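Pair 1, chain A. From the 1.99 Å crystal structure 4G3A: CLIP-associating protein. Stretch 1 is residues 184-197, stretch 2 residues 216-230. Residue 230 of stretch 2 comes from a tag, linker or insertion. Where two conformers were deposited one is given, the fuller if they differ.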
# COMPACT_ATOMS: atom_id res chain seq x y z
N VAL A 184 -10.72 -9.41 9.44
CA VAL A 184 -10.79 -9.46 8.00
C VAL A 184 -12.23 -9.63 7.51
O VAL A 184 -12.66 -8.94 6.58
CB VAL A 184 -9.89 -10.57 7.43
CG1 VAL A 184 -10.09 -10.70 5.94
CG2 VAL A 184 -8.41 -10.25 7.74
N ARG A 185 -12.98 -10.54 8.13
CA ARG A 185 -14.39 -10.71 7.76
C ARG A 185 -15.11 -9.37 7.81
O ARG A 185 -15.82 -9.00 6.87
CB ARG A 185 -15.10 -11.73 8.67
CG ARG A 185 -14.59 -13.17 8.53
CD ARG A 185 -15.54 -14.21 9.20
NE ARG A 185 -15.64 -13.99 10.64
CZ ARG A 185 -14.84 -14.56 11.55
NH1 ARG A 185 -13.88 -15.40 11.18
NH2 ARG A 185 -15.01 -14.28 12.84
N GLU A 186 -14.90 -8.63 8.89
CA GLU A 186 -15.53 -7.31 9.05
C GLU A 186 -15.02 -6.26 8.05
O GLU A 186 -15.80 -5.43 7.58
CB GLU A 186 -15.40 -6.82 10.50
CG GLU A 186 -16.27 -7.64 11.45
CD GLU A 186 -16.28 -7.11 12.87
OE1 GLU A 186 -15.33 -6.39 13.24
OE2 GLU A 186 -17.24 -7.43 13.61
N ALA A 187 -13.73 -6.31 7.73
CA ALA A 187 -13.15 -5.42 6.72
C ALA A 187 -13.73 -5.70 5.34
O ALA A 187 -13.95 -4.78 4.55
CB ALA A 187 -11.64 -5.60 6.69
N ALA A 188 -13.94 -6.98 5.04
CA ALA A 188 -14.47 -7.39 3.75
C ALA A 188 -15.88 -6.82 3.58
O ALA A 188 -16.25 -6.35 2.50
CB ALA A 188 -14.48 -8.92 3.65
N ILE A 189 -16.66 -6.88 4.66
CA ILE A 189 -18.01 -6.31 4.66
C ILE A 189 -17.96 -4.83 4.33
O ILE A 189 -18.61 -4.38 3.39
CB ILE A 189 -18.70 -6.48 6.03
CG1 ILE A 189 -18.95 -7.96 6.32
CG2 ILE A 189 -20.02 -5.71 6.05
CD1 ILE A 189 -19.38 -8.24 7.74
N GLN A 190 -17.18 -4.09 5.11
CA GLN A 190 -17.08 -2.65 4.88
C GLN A 190 -16.55 -2.31 3.49
O GLN A 190 -16.95 -1.30 2.91
CB GLN A 190 -16.24 -1.97 5.97
CG GLN A 190 -16.42 -0.47 5.98
CD GLN A 190 -17.88 -0.08 6.16
OE1 GLN A 190 -18.65 -0.80 6.80
NE2 GLN A 190 -18.27 1.05 5.60
N THR A 191 -15.68 -3.16 2.93
CA THR A 191 -15.15 -2.92 1.59
C THR A 191 -16.24 -3.00 0.51
O THR A 191 -16.29 -2.18 -0.41
CB THR A 191 -14.02 -3.94 1.23
OG1 THR A 191 -12.93 -3.79 2.14
CG2 THR A 191 -13.53 -3.72 -0.18
N LEU A 192 -17.12 -3.99 0.63
CA LEU A 192 -18.25 -4.11 -0.29
C LEU A 192 -19.19 -2.91 -0.14
O LEU A 192 -19.74 -2.41 -1.12
CB LEU A 192 -19.00 -5.41 -0.03
CG LEU A 192 -18.18 -6.64 -0.45
CD1 LEU A 192 -18.85 -7.90 0.08
CD2 LEU A 192 -18.03 -6.68 -1.97
N VAL A 193 -19.34 -2.45 1.09
CA VAL A 193 -20.16 -1.27 1.35
C VAL A 193 -19.55 -0.05 0.68
O VAL A 193 -20.25 0.72 0.01
CB VAL A 193 -20.38 -1.05 2.87
CG1 VAL A 193 -21.00 0.32 3.13
CG2 VAL A 193 -21.27 -2.15 3.44
N GLU A 194 -18.23 0.12 0.81
CA GLU A 194 -17.53 1.22 0.14
C GLU A 194 -17.63 1.11 -1.38
O GLU A 194 -17.79 2.12 -2.07
CB GLU A 194 -16.05 1.27 0.55
CG GLU A 194 -15.80 1.26 2.05
CD GLU A 194 -16.32 2.50 2.77
OE1 GLU A 194 -16.58 3.53 2.11
OE2 GLU A 194 -16.46 2.44 4.01
N ILE A 195 -17.54 -0.12 -1.91
CA ILE A 195 -17.69 -0.34 -3.35
C ILE A 195 -19.12 -0.01 -3.78
O ILE A 195 -19.35 0.55 -4.85
CB ILE A 195 -17.34 -1.78 -3.75
CG1 ILE A 195 -15.81 -1.98 -3.78
CG2 ILE A 195 -17.96 -2.13 -5.09
CD1 ILE A 195 -15.39 -3.47 -3.91
N TYR A 196 -20.09 -0.33 -2.94
CA TYR A 196 -21.47 0.05 -3.26
C TYR A 196 -21.60 1.56 -3.52
O TYR A 196 -22.35 1.99 -4.40
CB TYR A 196 -22.43 -0.39 -2.16
CG TYR A 196 -23.87 0.08 -2.39
CD1 TYR A 196 -24.70 -0.59 -3.27
CD2 TYR A 196 -24.36 1.19 -1.74
CE1 TYR A 196 -26.01 -0.17 -3.49
CE2 TYR A 196 -25.66 1.63 -1.95
CZ TYR A 196 -26.48 0.95 -2.82
OH TYR A 196 -27.77 1.40 -3.02
N LYS A 197 -20.86 2.36 -2.76
CA LYS A 197 -20.95 3.81 -2.93
C LYS A 197 -20.58 4.25 -4.34
O LYS A 197 -21.09 5.25 -4.83
CB LYS A 197 -20.11 4.54 -1.88
CG LYS A 197 -20.67 4.43 -0.48
CD LYS A 197 -19.67 4.93 0.55
CE LYS A 197 -20.14 4.62 1.96
NZ LYS A 197 -19.14 5.04 2.98
N SER A 216 -27.56 -15.14 4.52
CA SER A 216 -27.57 -14.30 5.71
C SER A 216 -26.67 -13.06 5.54
O SER A 216 -26.98 -11.98 6.05
CB SER A 216 -27.13 -15.13 6.92
OG SER A 216 -25.86 -15.71 6.69
N LYS A 217 -25.56 -13.22 4.83
CA LYS A 217 -24.67 -12.09 4.61
C LYS A 217 -25.14 -11.22 3.45
O LYS A 217 -24.95 -10.00 3.46
CB LYS A 217 -23.22 -12.55 4.41
CG LYS A 217 -22.62 -13.08 5.70
CD LYS A 217 -21.15 -13.44 5.55
CE LYS A 217 -20.58 -13.93 6.88
NZ LYS A 217 -19.25 -14.59 6.71
N LEU A 218 -25.77 -11.84 2.46
CA LEU A 218 -26.39 -11.10 1.37
C LEU A 218 -27.43 -10.15 1.98
O LEU A 218 -27.52 -8.98 1.59
CB LEU A 218 -27.07 -12.07 0.41
CG LEU A 218 -27.72 -11.50 -0.85
CD1 LEU A 218 -26.69 -10.81 -1.73
CD2 LEU A 218 -28.43 -12.60 -1.62
N ALA A 219 -28.18 -10.66 2.94
CA ALA A 219 -29.24 -9.87 3.57
C ALA A 219 -28.63 -8.73 4.38
O ALA A 219 -29.12 -7.60 4.36
CB ALA A 219 -30.12 -10.75 4.47
N MSE A 220 -27.55 -9.04 5.07
CA MSE A 220 -26.88 -8.08 5.92
C MSE A 220 -26.23 -6.99 5.07
O MSE A 220 -26.26 -5.81 5.41
CB MSE A 220 -25.82 -8.81 6.74
CG MSE A 220 -25.24 -8.02 7.90
SE MSE A 220 -23.30 -8.03 7.80
CE MSE A 220 -23.16 -7.19 6.10
N LEU A 221 -25.65 -7.40 3.95
CA LEU A 221 -25.03 -6.47 3.02
C LEU A 221 -26.10 -5.56 2.44
O LEU A 221 -25.92 -4.35 2.33
CB LEU A 221 -24.30 -7.22 1.91
CG LEU A 221 -22.95 -7.85 2.32
CD1 LEU A 221 -22.47 -8.84 1.27
CD2 LEU A 221 -21.91 -6.77 2.53
N GLU A 222 -27.24 -6.14 2.07
CA GLU A 222 -28.31 -5.33 1.50
C GLU A 222 -28.87 -4.31 2.50
O GLU A 222 -29.24 -3.20 2.12
CB GLU A 222 -29.40 -6.19 0.85
CG GLU A 222 -28.89 -6.87 -0.41
CD GLU A 222 -29.99 -7.20 -1.39
OE1 GLU A 222 -30.61 -6.26 -1.93
OE2 GLU A 222 -30.23 -8.40 -1.65
N GLN A 223 -28.90 -4.67 3.78
CA GLN A 223 -29.30 -3.70 4.79
C GLN A 223 -28.31 -2.54 4.82
O GLN A 223 -28.71 -1.38 4.86
CB GLN A 223 -29.41 -4.34 6.17
CG GLN A 223 -30.69 -5.12 6.38
CD GLN A 223 -30.69 -5.93 7.66
OE1 GLN A 223 -29.78 -5.80 8.50
NE2 GLN A 223 -31.69 -6.79 7.83
N LYS A 224 -27.03 -2.86 4.76
CA LYS A 224 -26.01 -1.81 4.79
C LYS A 224 -26.06 -0.91 3.55
O LYS A 224 -25.84 0.30 3.66
CB LYS A 224 -24.63 -2.41 5.01
CG LYS A 224 -24.43 -2.87 6.44
CD LYS A 224 -23.24 -3.79 6.59
CE LYS A 224 -23.06 -4.21 8.05
NZ LYS A 224 -22.61 -3.08 8.90
N PHE A 225 -26.35 -1.48 2.39
CA PHE A 225 -26.50 -0.66 1.18
C PHE A 225 -27.71 0.28 1.30
O PHE A 225 -27.63 1.45 0.94
CB PHE A 225 -26.65 -1.54 -0.06
CG PHE A 225 -25.49 -2.48 -0.29
CD1 PHE A 225 -25.60 -3.54 -1.18
CD2 PHE A 225 -24.30 -2.31 0.39
CE1 PHE A 225 -24.55 -4.40 -1.40
CE2 PHE A 225 -23.23 -3.18 0.18
CZ PHE A 225 -23.36 -4.21 -0.71
N ASP A 226 -28.82 -0.25 1.81
CA ASP A 226 -30.02 0.55 1.99
C ASP A 226 -29.66 1.73 2.87
O ASP A 226 -30.04 2.87 2.58
CB ASP A 226 -31.13 -0.25 2.67
CG ASP A 226 -31.73 -1.30 1.76
OD1 ASP A 226 -31.60 -1.16 0.53
OD2 ASP A 226 -32.34 -2.25 2.28
N GLN A 227 -28.92 1.45 3.94
CA GLN A 227 -28.51 2.49 4.87
C GLN A 227 -27.67 3.58 4.19
O GLN A 227 -27.84 4.77 4.46
CB GLN A 227 -27.77 1.88 6.06
CG GLN A 227 -27.58 2.85 7.21
CD GLN A 227 -28.87 3.56 7.60
OE1 GLN A 227 -29.92 2.93 7.76
NE2 GLN A 227 -28.81 4.88 7.75
N VAL A 228 -26.77 3.17 3.30
CA VAL A 228 -25.99 4.14 2.53
C VAL A 228 -26.92 5.01 1.67
O VAL A 228 -26.77 6.23 1.61
CB VAL A 228 -24.95 3.45 1.63
CG1 VAL A 228 -24.39 4.44 0.61
CG2 VAL A 228 -23.82 2.83 2.48
N LYS A 229 -27.88 4.36 1.01
CA LYS A 229 -28.83 5.05 0.14
C LYS A 229 -29.47 6.25 0.83
O LYS A 229 -29.77 7.26 0.19
CB LYS A 229 -29.90 4.08 -0.36
CG LYS A 229 -30.16 4.18 -1.85
CD LYS A 229 -31.59 3.77 -2.17
CE LYS A 229 -31.61 2.54 -3.06
NZ LYS A 229 -30.93 2.83 -4.35
N LEU A 230 -29.69 6.15 2.14
CA LEU A 230 -30.07 7.32 2.93
C LEU A 230 -28.80 8.16 3.12
O LEU A 230 -28.23 8.22 4.22
CB LEU A 230 -30.66 6.89 4.26
CG LEU A 230 -31.84 5.94 4.13
CD1 LEU A 230 -32.06 5.15 5.40
CD2 LEU A 230 -33.11 6.69 3.72
O HOH W 1 -19.55 -2.73 8.24

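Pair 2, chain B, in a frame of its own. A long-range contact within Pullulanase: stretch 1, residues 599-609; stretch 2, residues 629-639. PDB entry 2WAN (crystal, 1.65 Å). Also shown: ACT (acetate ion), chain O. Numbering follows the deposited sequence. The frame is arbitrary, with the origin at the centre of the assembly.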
# COMPACT_ATOMS: atom_id res chain seq x y z
N ALA B 599 0.20 -13.77 -8.66
CA ALA B 599 0.44 -12.33 -8.62
C ALA B 599 1.04 -11.98 -7.25
O ALA B 599 2.04 -11.25 -7.15
CB ALA B 599 -0.86 -11.58 -8.89
N GLN B 600 0.46 -12.53 -6.19
CA GLN B 600 1.04 -12.37 -4.85
C GLN B 600 2.49 -12.88 -4.80
O GLN B 600 3.37 -12.22 -4.23
CB GLN B 600 0.18 -13.09 -3.79
CG GLN B 600 0.62 -12.82 -2.33
CD GLN B 600 -0.09 -13.76 -1.36
OE1 GLN B 600 0.13 -14.97 -1.39
NE2 GLN B 600 -0.96 -13.20 -0.52
N LYS B 601 2.73 -14.06 -5.37
CA LYS B 601 4.09 -14.61 -5.43
C LYS B 601 5.06 -13.68 -6.14
O LYS B 601 6.20 -13.54 -5.70
CB LYS B 601 4.09 -16.00 -6.09
CG LYS B 601 5.51 -16.58 -6.28
CD LYS B 601 5.44 -17.96 -6.91
CE LYS B 601 6.83 -18.49 -7.33
NZ LYS B 601 7.88 -18.28 -6.27
N PHE B 602 4.60 -13.02 -7.21
CA PHE B 602 5.44 -12.08 -7.93
C PHE B 602 5.94 -10.97 -6.99
O PHE B 602 7.12 -10.58 -7.02
CB PHE B 602 4.72 -11.44 -9.13
CG PHE B 602 5.53 -10.35 -9.79
CD1 PHE B 602 6.49 -10.69 -10.74
CD2 PHE B 602 5.41 -9.00 -9.40
CE1 PHE B 602 7.30 -9.71 -11.33
CE2 PHE B 602 6.21 -8.03 -9.99
CZ PHE B 602 7.15 -8.39 -10.95
N VAL B 603 5.03 -10.44 -6.18
CA VAL B 603 5.39 -9.38 -5.23
C VAL B 603 6.34 -9.92 -4.16
O VAL B 603 7.36 -9.30 -3.85
CB VAL B 603 4.13 -8.73 -4.60
CG1 VAL B 603 4.53 -7.69 -3.52
CG2 VAL B 603 3.30 -8.07 -5.69
N LEU B 604 6.00 -11.07 -3.58
CA LEU B 604 6.87 -11.65 -2.56
C LEU B 604 8.27 -11.93 -3.10
O LEU B 604 9.26 -11.63 -2.43
CB LEU B 604 6.25 -12.94 -2.00
CG LEU B 604 4.98 -12.75 -1.17
CD1 LEU B 604 4.19 -14.07 -1.07
CD2 LEU B 604 5.33 -12.22 0.21
N ASP B 605 8.35 -12.53 -4.29
CA ASP B 605 9.66 -12.80 -4.89
C ASP B 605 10.43 -11.49 -5.10
O ASP B 605 11.64 -11.42 -4.85
CB ASP B 605 9.53 -13.51 -6.23
CG ASP B 605 9.08 -14.96 -6.10
OD1 ASP B 605 9.14 -15.53 -5.00
OD2 ASP B 605 8.68 -15.53 -7.12
N SER B 606 9.72 -10.45 -5.54
CA SER B 606 10.37 -9.16 -5.81
C SER B 606 10.98 -8.52 -4.55
O SER B 606 12.14 -8.12 -4.56
CB SER B 606 9.41 -8.18 -6.47
OG SER B 606 10.11 -7.01 -6.88
N VAL B 607 10.21 -8.43 -3.47
CA VAL B 607 10.74 -7.77 -2.26
C VAL B 607 11.89 -8.61 -1.68
O VAL B 607 12.86 -8.06 -1.18
CB VAL B 607 9.66 -7.42 -1.20
CG1 VAL B 607 8.73 -6.32 -1.71
CG2 VAL B 607 8.86 -8.65 -0.75
N ASN B 608 11.79 -9.93 -1.77
CA ASN B 608 12.91 -10.78 -1.34
C ASN B 608 14.16 -10.49 -2.15
O ASN B 608 15.26 -10.44 -1.59
CB ASN B 608 12.56 -12.26 -1.43
CG ASN B 608 11.86 -12.76 -0.19
OD1 ASN B 608 12.50 -13.12 0.80
ND2 ASN B 608 10.53 -12.80 -0.23
N TYR B 609 13.99 -10.32 -3.46
CA TYR B 609 15.11 -10.07 -4.37
C TYR B 609 15.78 -8.74 -4.02
O TYR B 609 17.02 -8.66 -3.95
CB TYR B 609 14.64 -10.05 -5.84
CG TYR B 609 15.71 -9.55 -6.79
CD1 TYR B 609 16.85 -10.33 -7.07
CD2 TYR B 609 15.60 -8.30 -7.40
CE1 TYR B 609 17.84 -9.87 -7.96
CE2 TYR B 609 16.59 -7.82 -8.27
CZ TYR B 609 17.71 -8.61 -8.55
OH TYR B 609 18.69 -8.14 -9.39
N LYS B 629 -4.54 -7.28 3.52
CA LYS B 629 -4.02 -7.77 4.80
C LYS B 629 -3.24 -9.07 4.67
O LYS B 629 -2.15 -9.18 5.21
CB LYS B 629 -5.15 -7.98 5.82
CG LYS B 629 -5.70 -6.71 6.43
CD LYS B 629 -7.05 -6.98 7.11
CE LYS B 629 -6.91 -7.78 8.38
NZ LYS B 629 -8.24 -7.87 9.08
N ASP B 630 -3.82 -10.05 3.98
CA ASP B 630 -3.20 -11.36 3.86
C ASP B 630 -1.84 -11.26 3.19
O ASP B 630 -0.86 -11.86 3.65
CB ASP B 630 -4.12 -12.31 3.09
CG ASP B 630 -5.33 -12.74 3.91
OD1 ASP B 630 -5.41 -12.39 5.11
OD2 ASP B 630 -6.21 -13.44 3.36
N THR B 631 -1.77 -10.46 2.14
CA THR B 631 -0.52 -10.21 1.43
C THR B 631 0.53 -9.50 2.29
O THR B 631 1.69 -9.91 2.33
CB THR B 631 -0.79 -9.45 0.12
OG1 THR B 631 -1.58 -10.29 -0.74
CG2 THR B 631 0.52 -9.09 -0.62
N MET B 632 0.12 -8.45 3.01
CA MET B 632 1.07 -7.72 3.87
C MET B 632 1.59 -8.58 5.02
O MET B 632 2.74 -8.46 5.43
CB MET B 632 0.45 -6.43 4.41
CG MET B 632 0.16 -5.34 3.37
SD MET B 632 1.51 -5.05 2.19
CE MET B 632 2.92 -4.83 3.25
N ALA B 633 0.72 -9.42 5.57
CA ALA B 633 1.15 -10.36 6.60
C ALA B 633 2.23 -11.28 6.04
O ALA B 633 3.22 -11.56 6.72
CB ALA B 633 -0.07 -11.16 7.11
N LYS B 634 2.06 -11.75 4.80
CA LYS B 634 3.05 -12.65 4.21
C LYS B 634 4.36 -11.95 3.89
O LYS B 634 5.44 -12.51 4.10
CB LYS B 634 2.52 -13.34 2.96
CG LYS B 634 1.48 -14.40 3.22
CD LYS B 634 1.05 -15.05 1.91
CE LYS B 634 0.18 -16.27 2.15
NZ LYS B 634 -0.22 -16.83 0.83
N ILE B 635 4.27 -10.73 3.36
CA ILE B 635 5.46 -9.91 3.13
C ILE B 635 6.23 -9.74 4.43
O ILE B 635 7.44 -9.99 4.50
CB ILE B 635 5.10 -8.54 2.50
CG1 ILE B 635 4.66 -8.73 1.05
CG2 ILE B 635 6.30 -7.54 2.62
CD1 ILE B 635 4.05 -7.48 0.41
N SER B 636 5.53 -9.30 5.48
CA SER B 636 6.15 -9.08 6.78
C SER B 636 6.80 -10.37 7.32
O SER B 636 7.96 -10.37 7.72
CB SER B 636 5.11 -8.53 7.78
OG SER B 636 5.70 -8.37 9.06
N ASN B 637 6.05 -11.47 7.29
CA ASN B 637 6.58 -12.74 7.79
C ASN B 637 7.81 -13.24 7.03
O ASN B 637 8.78 -13.68 7.65
CB ASN B 637 5.47 -13.81 7.83
CG ASN B 637 4.41 -13.52 8.89
OD1 ASN B 637 4.59 -12.66 9.75
ND2 ASN B 637 3.30 -14.24 8.82
N GLU B 638 7.78 -13.16 5.70
CA GLU B 638 8.92 -13.61 4.90
C GLU B 638 10.15 -12.74 5.12
O GLU B 638 11.26 -13.25 5.35
CB GLU B 638 8.58 -13.65 3.40
CG GLU B 638 7.63 -14.78 3.03
CD GLU B 638 7.56 -15.04 1.54
OE1 GLU B 638 8.35 -14.45 0.75
OE2 GLU B 638 6.70 -15.86 1.15
N LEU B 639 9.96 -11.42 5.08
CA LEU B 639 11.10 -10.54 5.26
C LEU B 639 11.66 -10.57 6.69
O LEU B 639 12.88 -10.51 6.87
CB LEU B 639 10.81 -9.12 4.78
CG LEU B 639 10.50 -9.03 3.29
CD1 LEU B 639 10.17 -7.59 2.95
CD2 LEU B 639 11.65 -9.57 2.40
C ACT O . -5.23 -9.90 -0.06
O ACT O . -4.13 -9.91 0.55
OXT ACT O . -6.29 -9.90 0.61
CH3 ACT O . -5.31 -9.86 -1.55
O HOH W 2 -2.78 -14.89 1.07
O HOH W 3 9.25 -15.05 -2.24

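Both pairs bring together two helices that run in roughly the same direction. The angle between their N-to-C directions is 42° in pair 1 and 31° in pair 2, and the axes approach to 9.8 Å and 10.2 Å. Superposed over 14 central residues, the backbones agree to 0.6 Å. The buried surface is 636 Å² in pair 1 and 528 Å² in pair 2.

The side-chain centres match best in the middle of the contact. A:Val193 falls on B:Leu604 and A:Phe225 on B:Ile635, and both pairs have their closest CA atoms here. In pair 1, A:Val193 CG2 lies 3.9 Å from A:Phe225 CE2. In pair 2, B:Leu604 CD2 lies 3.7 Å from B:Ile635 CG1. Each centre is apolar, but only pair 1 uses a ring.

That ring has an aromatic partner. A:Tyr196 and A:Phe225 form an offset stack, with centroids 4.5 Å apart and planes at 1°. Each CB also sits over the face of the other ring. The position of A:Tyr196 is taken by B:Val607 in pair 2. Aliphatic contact replaces stacking there, and it is loose: B:Val607 CG2 is 4.4 Å from B:Ile635 CG2.

The ends differ in chemistry. A:Ile189 matches B:Gln600. In pair 1 this position is greasy: A:Ile189 CG2 touches A:Met220 CE, of a selenomethionine, at 3.5 Å and A:Leu221 CD2 at 4.1 Å. In pair 2 the amide of B:Gln600 works in both senses. Its NE2 donates to B:Thr631 OG1 at 3.0 Å, and its OE1 accepts from B:Lys634 NZ at 2.9 Å. B:Thr631 OG1 in turn donates to O of an acetate ion, probably from the crystallisation liquor, at 2.9 Å.

A:Lys224 and B:Lys634 are the same residue type at matched positions, used differently. A:Lys224 lays its chain along the apolar contact, with CD 3.8 Å from A:Ile189 CG2. Its NZ reaches A:Gln190 OE1 through a water, at 3.1 Å from A:Lys224 NZ to the water and 2.6 Å from the water to A:Gln190 OE1. B:Lys634 bonds across the helices directly.

At the other end, A:Val228 matches B:Glu638 and A:Lys197 matches B:Asn608. A:Val228 CG1 packs 3.9 Å from A:Lys197 CG. In pair 2, B:Asn608 ND2 donates to B:Glu638 OE1 at 2.9 Å and also to B:Leu604 O, in its own helix, at 2.8 Å.

Pair 1 has no hydrogen bond directly between its helices; pair 2 has three, flanking an apolar centre.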